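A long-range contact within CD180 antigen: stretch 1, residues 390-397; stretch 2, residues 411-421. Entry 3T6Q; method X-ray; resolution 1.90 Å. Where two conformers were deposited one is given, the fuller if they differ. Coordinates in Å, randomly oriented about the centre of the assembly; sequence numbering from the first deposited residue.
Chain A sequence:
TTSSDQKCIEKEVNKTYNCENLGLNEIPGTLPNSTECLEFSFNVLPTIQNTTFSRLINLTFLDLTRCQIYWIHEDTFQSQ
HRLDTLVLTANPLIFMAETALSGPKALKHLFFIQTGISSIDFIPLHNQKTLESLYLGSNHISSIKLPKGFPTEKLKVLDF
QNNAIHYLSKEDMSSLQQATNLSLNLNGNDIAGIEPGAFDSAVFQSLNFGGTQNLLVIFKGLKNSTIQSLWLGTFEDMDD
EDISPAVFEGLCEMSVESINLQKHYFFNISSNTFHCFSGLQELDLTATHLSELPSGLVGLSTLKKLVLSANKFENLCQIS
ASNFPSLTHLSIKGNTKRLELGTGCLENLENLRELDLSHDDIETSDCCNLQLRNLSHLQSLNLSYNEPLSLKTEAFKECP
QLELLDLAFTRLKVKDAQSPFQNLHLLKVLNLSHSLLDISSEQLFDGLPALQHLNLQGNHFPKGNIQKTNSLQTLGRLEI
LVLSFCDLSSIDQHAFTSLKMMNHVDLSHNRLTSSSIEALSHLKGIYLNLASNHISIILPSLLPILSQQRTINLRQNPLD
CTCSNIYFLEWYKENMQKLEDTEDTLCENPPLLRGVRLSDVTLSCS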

# COMPACT_ATOMS: atom_id res chain seq x y z
N SER A 390 39.02 40.41 -0.34
CA SER A 390 39.60 41.75 -0.19
C SER A 390 39.18 42.53 -1.42
O SER A 390 39.41 42.07 -2.54
CB SER A 390 41.11 41.65 -0.12
OG SER A 390 41.49 40.86 1.00
N LEU A 391 38.57 43.69 -1.20
CA LEU A 391 38.11 44.53 -2.32
C LEU A 391 38.85 45.87 -2.30
O LEU A 391 38.84 46.58 -1.29
CB LEU A 391 36.59 44.77 -2.26
CG LEU A 391 35.66 43.60 -1.95
CD1 LEU A 391 34.22 44.10 -1.86
CD2 LEU A 391 35.77 42.53 -3.01
N LYS A 392 39.49 46.20 -3.42
CA LYS A 392 40.05 47.55 -3.60
C LYS A 392 39.01 48.49 -4.26
O LYS A 392 37.92 48.06 -4.60
CB LYS A 392 41.35 47.48 -4.40
CG LYS A 392 42.48 46.70 -3.72
CD LYS A 392 43.55 46.29 -4.73
CE LYS A 392 44.45 45.15 -4.22
NZ LYS A 392 45.18 45.51 -2.97
N THR A 393 39.35 49.77 -4.44
CA THR A 393 38.43 50.70 -5.08
C THR A 393 38.05 50.18 -6.48
O THR A 393 38.88 49.62 -7.18
CB THR A 393 39.04 52.12 -5.13
OG1 THR A 393 38.93 52.70 -3.83
CG2 THR A 393 38.28 53.01 -6.14
N GLU A 394 36.79 50.34 -6.86
CA GLU A 394 36.29 49.86 -8.16
C GLU A 394 36.56 48.37 -8.40
O GLU A 394 37.14 47.95 -9.41
CB GLU A 394 36.81 50.70 -9.31
CG GLU A 394 35.78 50.75 -10.43
CD GLU A 394 36.24 51.60 -11.59
OE1 GLU A 394 35.38 51.95 -12.44
OE2 GLU A 394 37.45 51.90 -11.65
N ALA A 395 36.11 47.58 -7.42
CA ALA A 395 36.28 46.15 -7.40
C ALA A 395 35.42 45.43 -8.46
O ALA A 395 35.63 44.26 -8.71
CB ALA A 395 35.97 45.64 -5.99
N PHE A 396 34.47 46.14 -9.09
CA PHE A 396 33.52 45.55 -10.00
C PHE A 396 33.52 46.31 -11.34
O PHE A 396 32.52 46.38 -12.03
CB PHE A 396 32.12 45.46 -9.34
CG PHE A 396 32.11 44.59 -8.08
CD1 PHE A 396 31.97 43.21 -8.18
CD2 PHE A 396 32.30 45.16 -6.81
CE1 PHE A 396 31.99 42.40 -7.02
CE2 PHE A 396 32.33 44.38 -5.68
CZ PHE A 396 32.17 42.99 -5.77
N LYS A 397 34.70 46.82 -11.72
CA LYS A 397 34.86 47.57 -12.96
C LYS A 397 34.51 46.69 -14.16
O LYS A 397 33.94 47.18 -15.12
CB LYS A 397 36.30 48.08 -13.09
CG LYS A 397 36.46 49.01 -14.29
CD LYS A 397 37.92 49.36 -14.56
CE LYS A 397 38.50 48.33 -15.51
NZ LYS A 397 39.69 48.85 -16.24
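Stretch 2, residues 411-421: RLKVKDAQSPF

Leu391 is the apolar centre of this contact. Buried, with its CA-to-CB bond pointing sideways to the partner, its side chain packs against four apolar residues of stretch 2: its CB lies 3.7 Å from CB of Pro420 and 4.3 Å from CG2 of Val414, while its CD1 reaches CD1 of Leu412 at 4.1 Å and CZ of Phe421 at 4.5 Å. A branched aliphatic chain suits such a place, since it can fill the space among several neighbours without leaving a polar atom unpaired. Farther along, CE2 of Phe396 meets CE1 of Phe421 at 4.0 Å, and the small side chain of Ala395 points toward stretch 2, its CB 4.2 Å from CB of Pro420.

Around this core the backbones set the direction. Both chains are extended at their starts and run parallel there, Ser390 pairing with Lys413 in a beta bridge with their CA atoms 4.5 Å apart. Leu391 N donates to Lys413 O at 3.0 Å, and CA of Ser390 approaches the same oxygen, Lys413 O, at 3.3 Å. The side chains of Ser390 and Lys413 share one face of the sheet, OG of the serine 3.7 Å from CB of the lysine; the flexible lysine chain then leads its end away from stretch 1, as befits an exposed residue.

Beyond Val414 the direct pairing lapses. A water accepts from Lys415 N and donates to Leu391 O, 2.7 Å from each, and so bridges the backbones. Stretch 2 makes a type II turn from Lys415 to Gln418, closed by a 3.3 Å bond from Gln418 N to Lys415 O, and comes back into contact at Gln418.

There the polar edge begins. Gln418 points toward stretch 1, and its amide oxygen OE1 accepts from Thr393 N at 2.9 Å, a side chain doing the work of a backbone carbonyl. Thr393 answers in kind: its OG1 accepts from Ser419 N at 2.8 Å, in a nearly straight bond. Two backbone bonds follow, Glu394 N to Ser419 O at 3.0 Å and Ala395 N to Pro420 O at 2.8 Å. Proline has no amide hydrogen to give, but its carbonyl is fully available: Pro420 O also receives a hydrogen bond from a second water at 2.9 Å, and that water accepts from Phe396 N at 2.9 Å. Pro420 thus serves both parts of the contact, its ring against Leu391 and its carbonyl at the polar edge.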

# COMPACT_ATOMS: atom_id res chain seq x y z
N ARG A 411 32.90 37.67 4.58
CA ARG A 411 33.71 38.74 5.18
C ARG A 411 34.41 39.59 4.10
O ARG A 411 35.04 39.04 3.18
CB ARG A 411 34.73 38.14 6.17
CG ARG A 411 35.82 39.09 6.66
CD ARG A 411 36.28 38.75 8.10
NE ARG A 411 36.07 37.33 8.39
CZ ARG A 411 37.04 36.42 8.46
NH1 ARG A 411 36.73 35.16 8.71
NH2 ARG A 411 38.30 36.77 8.30
N LEU A 412 34.31 40.91 4.19
CA LEU A 412 34.96 41.74 3.19
C LEU A 412 36.07 42.56 3.86
O LEU A 412 35.89 43.10 4.97
CB LEU A 412 33.94 42.67 2.48
CG LEU A 412 32.72 41.97 1.87
CD1 LEU A 412 31.82 43.08 1.34
CD2 LEU A 412 33.13 41.02 0.73
N LYS A 413 37.22 42.62 3.22
CA LYS A 413 38.35 43.39 3.76
C LYS A 413 38.55 44.53 2.83
O LYS A 413 38.89 44.33 1.67
CB LYS A 413 39.65 42.58 3.73
CG LYS A 413 39.55 41.18 4.28
CD LYS A 413 39.08 41.19 5.70
CE LYS A 413 39.42 39.83 6.28
NZ LYS A 413 39.33 39.78 7.77
N VAL A 414 38.36 45.74 3.34
CA VAL A 414 38.43 46.93 2.50
C VAL A 414 39.32 47.91 3.24
O VAL A 414 39.03 48.25 4.40
CB VAL A 414 37.01 47.53 2.29
CG1 VAL A 414 37.10 48.80 1.46
CG2 VAL A 414 36.09 46.52 1.61
N LYS A 415 40.41 48.34 2.62
CA LYS A 415 41.32 49.32 3.21
C LYS A 415 40.61 50.64 3.50
O LYS A 415 39.63 50.97 2.84
CB LYS A 415 42.46 49.57 2.25
CG LYS A 415 43.55 48.52 2.31
CD LYS A 415 44.75 48.99 1.48
CE LYS A 415 46.01 48.32 1.97
NZ LYS A 415 47.11 49.32 2.06
N ASP A 416 41.09 51.39 4.50
CA ASP A 416 40.55 52.73 4.81
C ASP A 416 40.38 53.63 3.59
O ASP A 416 41.23 53.66 2.71
CB ASP A 416 41.42 53.47 5.84
CG ASP A 416 41.33 52.86 7.23
OD1 ASP A 416 40.35 52.14 7.51
OD2 ASP A 416 42.25 53.08 8.06
N ALA A 417 39.24 54.31 3.56
CA ALA A 417 38.89 55.31 2.54
C ALA A 417 38.78 54.80 1.10
O ALA A 417 38.78 55.61 0.17
CB ALA A 417 39.83 56.53 2.63
N GLN A 418 38.69 53.48 0.92
CA GLN A 418 38.52 52.86 -0.41
C GLN A 418 37.04 52.83 -0.79
O GLN A 418 36.18 52.80 0.09
CB GLN A 418 39.08 51.42 -0.47
CG GLN A 418 40.61 51.31 -0.40
CD GLN A 418 41.32 51.61 -1.72
OE1 GLN A 418 41.38 50.77 -2.63
NE2 GLN A 418 41.88 52.81 -1.82
N SER A 419 36.77 52.79 -2.10
CA SER A 419 35.38 52.76 -2.60
C SER A 419 35.16 51.56 -3.54
O SER A 419 35.18 51.71 -4.74
CB SER A 419 35.02 54.07 -3.32
OG SER A 419 35.18 55.16 -2.44
N PRO A 420 34.89 50.38 -2.95
CA PRO A 420 34.91 49.17 -3.74
C PRO A 420 33.77 49.09 -4.75
O PRO A 420 33.95 48.43 -5.77
CB PRO A 420 34.82 48.02 -2.70
CG PRO A 420 34.50 48.65 -1.40
CD PRO A 420 34.75 50.13 -1.49
N PHE A 421 32.65 49.79 -4.47
CA PHE A 421 31.45 49.73 -5.35
C PHE A 421 31.36 50.94 -6.30
O PHE A 421 30.32 51.16 -6.93
CB PHE A 421 30.18 49.65 -4.47
CG PHE A 421 30.27 48.61 -3.41
CD1 PHE A 421 30.16 47.25 -3.74
CD2 PHE A 421 30.53 48.97 -2.08
CE1 PHE A 421 30.28 46.28 -2.75
CE2 PHE A 421 30.66 48.00 -1.09
CZ PHE A 421 30.54 46.65 -1.42
O HOH W 1 40.89 47.60 0.08
O HOH W 2 33.08 48.64 -8.53